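Local coordinates for protein putative arylalkylamine N-Acetyltransferase 7 (Aedes aegypti, PDB 4FD7) that probably acts as an N-acetyltransferase of the GNAT family, putatively transferring the acetyl group of acetyl-CoA to arylalkylamines, at residues Ala80-Arg85 with Val101-Val106; Asp105-Ser110 with Tyr147-Gly152. All blocks are in the same frame, centred on the assembly; numbering follows the deposited sequence.

Contact 1 of 2, residues Ala80-Arg85 with Val101-Val106; sequences AMLPDR and VNILDV
M81 lays its CE methyl against strand 98-108, where it meets three consecutive residues. CE is 3.5 Å from D105 CG, equally close to the carbonyl carbon of L104, and 3.8 Å from I103 CG2. The bend at chi3 (65°) sets CE back onto the strand. The M81 and D105 side chains cross at about a right angle, with M81 CG 3.6 Å from D105 OD2. A second apolar touch, L82 CD2 to I103 CD1 at 3.6 Å, has L36, F41 and I45 packed on the L82 side.

Polar links run through water. Water 1 donates to M81 O (3.0 Å) and L104 O (2.7 Å), tying the backbone of M81 to that of L104. The D84 and D105 side chains lie side by side, pointing the same way, with carboxylate planes 20° apart and OD2 atoms 4.5 Å from each other; water 2 lies between those two oxygens.

Two like charges this close would probably repel, an effect that the water between them should soften and that may raise the affinity of one carboxylate for a proton. The contact thus combines a methionine-centred apolar patch with a hydrated acidic edge.

Contact 2 of 2, residues Asp105-Ser110 with Tyr147-Gly152; sequences DVASRS and YLNAMG
A107 CB sits over one face of the Y147 ring, offset toward the rim. It is 3.8 Å from the ring centroid and closest to CZ (3.6 Å), a CH-pi contact between directly paired residues of antiparallel strands. Y147 chi1 (67°) puts CG between the backbone N and the carbonyl carbon, with the ring face turned to A107 CB; beyond it, Y147 OH bonds to Y232 OH.

A107 and Y147 form a hydrogen-bonded pair, A107 N to Y147 O and Y147 N to A107 O both being 2.9 Å. D105 and N149 form another, less even one: N149 N reaches D105 O at 2.8 Å almost straight on, whereas D105 N (3.0 Å) comes to N149 O from above the carbonyl plane. Between them, V106 and L148 are a non-hydrogen-bonded pair, their side chains on the other face from A107 and Y147; L148 CD1 curls back to 3.5 Å from D105 O. D105 and N149 point the same way, and water 4 donates to D105 OD1 and takes a weak bond from N149 ND2. N149 OD1 accepts A150 N (2.7 Å) within its own strand.

On the Y147 face, the F139 ring meets the tyrosine, and A185 of strand 183-188 touches it. On the L148 face, L175 and C176 of helix 172-179 pack against the leucine. The L148 backbone hydrogen-bonds to L183 and A185, where strand 183-188 adjoins strand 146-155.

Overall arrangement
Contacts 1 and 2, with centres about 9 Å apart, follow each other along strand 98-108 and share D105 and V106. D105 meets helix 68-81 through its side chain and N149 through its backbone, joining both. Just before it, the strand pairing runs on into a corner at M151: I103 O lies 2.9 Å from M151 N, and N102 ND2 2.8 Å from G152 O, both probable hydrogen bonds. M151 also touches M81, so helix 68-81 packs against both strands. Strand 146-155 leads into the segment before helix 164-170; in GNAT relatives this region binds acetyl-CoA, and a similar role here is likely.

Contact 1 of 2, residues Ala80-Arg85 with Val101-Val106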
loop_
_atom_site.group_PDB
_atom_site.type_symbol
_atom_site.label_atom_id
_atom_site.label_comp_id
_atom_site.label_asym_id
_atom_site.label_seq_id
_atom_site.Cartn_x
_atom_site.Cartn_y
_atom_site.Cartn_z
ATOM N N ALA A 80 -4.507 -0.669 13.493
ATOM C CA ALA A 80 -5.575 0.338 13.548
ATOM C C ALA A 80 -6.355 0.415 12.242
ATOM O O ALA A 80 -7.554 0.734 12.247
ATOM C CB ALA A 80 -5.033 1.712 13.912
ATOM N N MET A 81 -5.688 0.138 11.125
ATOM C CA MET A 81 -6.350 0.237 9.812
ATOM C C MET A 81 -7.254 -0.945 9.436
ATOM O O MET A 81 -8.283 -0.755 8.790
ATOM C CB MET A 81 -5.311 0.415 8.703
ATOM C CG MET A 81 -4.515 1.721 8.786
ATOM S SD MET A 81 -3.133 1.691 7.634
ATOM C CE MET A 81 -4.002 1.656 6.073
ATOM N N LEU A 82 -6.851 -2.157 9.802
ATOM C CA LEU A 82 -7.558 -3.372 9.363
ATOM C C LEU A 82 -9.077 -3.407 9.587
ATOM O O LEU A 82 -9.800 -3.882 8.709
ATOM C CB LEU A 82 -6.914 -4.627 9.968
ATOM C CG LEU A 82 -5.498 -4.922 9.476
ATOM C CD1 LEU A 82 -4.781 -5.828 10.458
ATOM C CD2 LEU A 82 -5.549 -5.563 8.109
ATOM N N PRO A 83 -9.563 -2.918 10.748
ATOM C CA PRO A 83 -11.016 -2.977 10.984
ATOM C C PRO A 83 -11.848 -2.138 10.032
ATOM O O PRO A 83 -13.080 -2.233 10.122
ATOM C CB PRO A 83 -11.166 -2.388 12.395
ATOM C CG PRO A 83 -9.853 -2.614 13.044
ATOM C CD PRO A 83 -8.846 -2.448 11.951
ATOM N N ASP A 84 -11.226 -1.320 9.176
ATOM C CA ASP A 84 -11.997 -0.555 8.205
ATOM C C ASP A 84 -12.506 -1.493 7.114
ATOM O O ASP A 84 -13.362 -1.107 6.331
ATOM C CB ASP A 84 -11.172 0.577 7.592
ATOM C CG ASP A 84 -10.763 1.635 8.623
ATOM O OD1 ASP A 84 -11.339 1.644 9.731
ATOM O OD2 ASP A 84 -9.884 2.470 8.312
ATOM N N ARG A 85 -11.973 -2.718 7.075
ATOM C CA ARG A 85 -12.424 -3.732 6.112
ATOM C C ARG A 85 -12.231 -3.258 4.673
ATOM O O ARG A 85 -13.114 -3.368 3.810
ATOM C CB ARG A 85 -13.871 -4.151 6.385
ATOM C CG ARG A 85 -14.024 -4.992 7.652
ATOM C CD ARG A 85 -15.366 -5.736 7.675
ATOM N NE ARG A 85 -15.512 -6.546 8.877
ATOM C CZ ARG A 85 -16.561 -7.320 9.134
ATOM N NH1 ARG A 85 -17.560 -7.407 8.256
ATOM N NH2 ARG A 85 -16.608 -8.010 10.266
ATOM N N VAL A 101 -0.380 -8.867 0.038
ATOM C CA VAL A 101 -1.372 -8.126 0.803
ATOM C C VAL A 101 -1.132 -6.621 0.642
ATOM O O VAL A 101 -0.013 -6.189 0.394
ATOM C CB VAL A 101 -1.458 -8.613 2.296
ATOM C CG1 VAL A 101 -0.099 -8.752 2.914
ATOM C CG2 VAL A 101 -2.336 -7.714 3.152
ATOM N N ASN A 102 -2.207 -5.835 0.700
ATOM C CA ASN A 102 -2.127 -4.382 0.576
ATOM C C ASN A 102 -3.004 -3.868 1.699
ATOM O O ASN A 102 -4.216 -4.088 1.692
ATOM C CB ASN A 102 -2.705 -3.932 -0.773
ATOM C CG ASN A 102 -2.103 -2.615 -1.297
ATOM O OD1 ASN A 102 -2.370 -2.226 -2.434
ATOM N ND2 ASN A 102 -1.315 -1.927 -0.478
ATOM N N ILE A 103 -2.390 -3.229 2.692
ATOM C CA ILE A 103 -3.155 -2.663 3.799
ATOM C C ILE A 103 -3.668 -1.289 3.390
ATOM O O ILE A 103 -2.884 -0.394 3.082
ATOM C CB ILE A 103 -2.315 -2.572 5.094
ATOM C CG1 ILE A 103 -1.728 -3.944 5.444
ATOM C CG2 ILE A 103 -3.155 -2.048 6.248
ATOM C CD1 ILE A 103 -2.780 -4.979 5.843
ATOM N N LEU A 104 -4.991 -1.133 3.371
ATOM C CA LEU A 104 -5.599 0.062 2.818
ATOM C C LEU A 104 -6.515 0.733 3.840
ATOM O O LEU A 104 -7.079 0.068 4.727
ATOM C CB LEU A 104 -6.443 -0.285 1.573
ATOM C CG LEU A 104 -5.898 -1.106 0.395
ATOM C CD1 LEU A 104 -6.966 -1.220 -0.679
ATOM C CD2 LEU A 104 -4.660 -0.507 -0.196
ATOM N N ASP A 105 -6.679 2.043 3.708
ATOM C CA ASP A 105 -7.782 2.708 4.406
ATOM C C ASP A 105 -8.259 3.908 3.605
ATOM O O ASP A 105 -7.778 4.139 2.505
ATOM C CB ASP A 105 -7.417 3.075 5.851
ATOM C CG ASP A 105 -6.376 4.171 5.948
ATOM O OD1 ASP A 105 -5.872 4.657 4.912
ATOM O OD2 ASP A 105 -6.046 4.536 7.096
ATOM N N VAL A 106 -9.198 4.678 4.143
ATOM C CA VAL A 106 -9.687 5.835 3.402
ATOM C C VAL A 106 -9.154 7.136 3.997
ATOM O O VAL A 106 -9.267 7.366 5.201
ATOM C CB VAL A 106 -11.223 5.824 3.305
ATOM C CG1 VAL A 106 -11.759 7.094 2.614
ATOM C CG2 VAL A 106 -11.676 4.571 2.551
HETATM O O HOH W 1 -8.417 -1.882 6.015
HETATM O O HOH W 2 -7.724 3.864 9.211
HETATM O O HOH W 3 -10.748 3.773 6.418
#

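Contact 2 of 2, residues Asp105-Ser110 with Tyr147-Gly152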
loop_
_atom_site.group_PDB
_atom_site.type_symbol
_atom_site.label_atom_id
_atom_site.label_comp_id
_atom_site.label_asym_id
_atom_site.label_seq_id
_atom_site.Cartn_x
_atom_site.Cartn_y
_atom_site.Cartn_z
ATOM N N ASP A 105 -6.679 2.043 3.708
ATOM C CA ASP A 105 -7.782 2.708 4.406
ATOM C C ASP A 105 -8.259 3.908 3.605
ATOM O O ASP A 105 -7.778 4.139 2.505
ATOM C CB ASP A 105 -7.417 3.075 5.851
ATOM C CG ASP A 105 -6.376 4.171 5.948
ATOM O OD1 ASP A 105 -5.872 4.657 4.912
ATOM O OD2 ASP A 105 -6.046 4.536 7.096
ATOM N N VAL A 106 -9.198 4.678 4.143
ATOM C CA VAL A 106 -9.687 5.835 3.402
ATOM C C VAL A 106 -9.154 7.136 3.997
ATOM O O VAL A 106 -9.267 7.366 5.201
ATOM C CB VAL A 106 -11.223 5.824 3.305
ATOM C CG1 VAL A 106 -11.759 7.094 2.614
ATOM C CG2 VAL A 106 -11.676 4.571 2.551
ATOM N N ALA A 107 -8.513 7.946 3.156
ATOM C CA ALA A 107 -8.042 9.265 3.554
ATOM C C ALA A 107 -9.201 10.237 3.348
ATOM O O ALA A 107 -9.931 10.145 2.360
ATOM C CB ALA A 107 -6.847 9.677 2.731
ATOM N N SER A 108 -9.385 11.141 4.304
ATOM C CA SER A 108 -10.477 12.102 4.245
ATOM C C SER A 108 -9.934 13.493 4.483
ATOM O O SER A 108 -8.926 13.659 5.161
ATOM C CB SER A 108 -11.540 11.774 5.293
ATOM O OG SER A 108 -12.080 10.475 5.085
ATOM N N ARG A 109 -10.619 14.479 3.909
ATOM C CA ARG A 109 -10.175 15.856 3.893
ATOM C C ARG A 109 -9.941 16.377 5.304
ATOM O O ARG A 109 -9.015 17.156 5.547
ATOM C CB ARG A 109 -11.222 16.699 3.163
ATOM C CG ARG A 109 -10.847 18.154 2.936
ATOM C CD ARG A 109 -12.033 18.917 2.370
ATOM N NE ARG A 109 -12.201 18.686 0.936
ATOM C CZ ARG A 109 -11.551 19.364 -0.008
ATOM N NH1 ARG A 109 -10.694 20.321 0.323
ATOM N NH2 ARG A 109 -11.754 19.088 -1.291
ATOM N N SER A 110 -10.766 15.926 6.243
ATOM C CA SER A 110 -10.695 16.454 7.593
ATOM C C SER A 110 -9.566 15.836 8.426
ATOM O O SER A 110 -9.237 16.362 9.489
ATOM C CB SER A 110 -12.047 16.354 8.306
ATOM O OG SER A 110 -12.537 15.030 8.368
ATOM N N TYR A 147 -10.422 9.565 -0.473
ATOM C CA TYR A 147 -9.780 8.664 -1.439
ATOM C C TYR A 147 -9.180 7.417 -0.792
ATOM O O TYR A 147 -8.777 7.434 0.355
ATOM C CB TYR A 147 -8.726 9.378 -2.285
ATOM C CG TYR A 147 -7.479 9.860 -1.559
ATOM C CD1 TYR A 147 -6.399 9.007 -1.321
ATOM C CD2 TYR A 147 -7.362 11.180 -1.157
ATOM C CE1 TYR A 147 -5.246 9.468 -0.686
ATOM C CE2 TYR A 147 -6.226 11.644 -0.535
ATOM C CZ TYR A 147 -5.171 10.791 -0.302
ATOM O OH TYR A 147 -4.041 11.266 0.328
ATOM N N LEU A 148 -9.107 6.334 -1.553
ATOM C CA LEU A 148 -8.543 5.087 -1.052
ATOM C C LEU A 148 -7.019 5.184 -1.013
ATOM O O LEU A 148 -6.386 5.357 -2.042
ATOM C CB LEU A 148 -8.943 3.919 -1.955
ATOM C CG LEU A 148 -8.489 2.548 -1.456
ATOM C CD1 LEU A 148 -9.099 2.242 -0.098
ATOM C CD2 LEU A 148 -8.860 1.472 -2.476
ATOM N N ASN A 149 -6.455 5.072 0.184
ATOM C CA ASN A 149 -5.020 5.174 0.411
ATOM C C ASN A 149 -4.494 3.843 0.916
ATOM O O ASN A 149 -5.274 2.912 1.196
ATOM C CB ASN A 149 -4.754 6.260 1.447
ATOM C CG ASN A 149 -3.303 6.732 1.471
ATOM O OD1 ASN A 149 -2.460 6.307 0.675
ATOM N ND2 ASN A 149 -3.013 7.629 2.396
ATOM N N ALA A 150 -3.177 3.765 1.075
ATOM C CA ALA A 150 -2.520 2.518 1.447
ATOM C C ALA A 150 -1.321 2.762 2.345
ATOM O O ALA A 150 -0.704 3.826 2.300
ATOM C CB ALA A 150 -2.074 1.788 0.215
ATOM N N MET A 151 -0.967 1.746 3.125
ATOM C CA MET A 151 0.259 1.769 3.917
ATOM C C MET A 151 1.001 0.460 3.695
ATOM O O MET A 151 1.185 -0.318 4.628
ATOM C CB MET A 151 -0.055 1.943 5.407
ATOM C CG MET A 151 1.166 2.102 6.313
ATOM S SD MET A 151 2.226 3.473 5.859
ATOM C CE MET A 151 3.769 2.638 5.475
ATOM N N GLY A 152 1.382 0.195 2.449
ATOM C CA GLY A 152 2.246 -0.935 2.147
ATOM C C GLY A 152 1.608 -2.042 1.329
ATOM O O GLY A 152 0.497 -2.503 1.639
HETATM O O HOH W 4 -5.138 7.460 4.943
#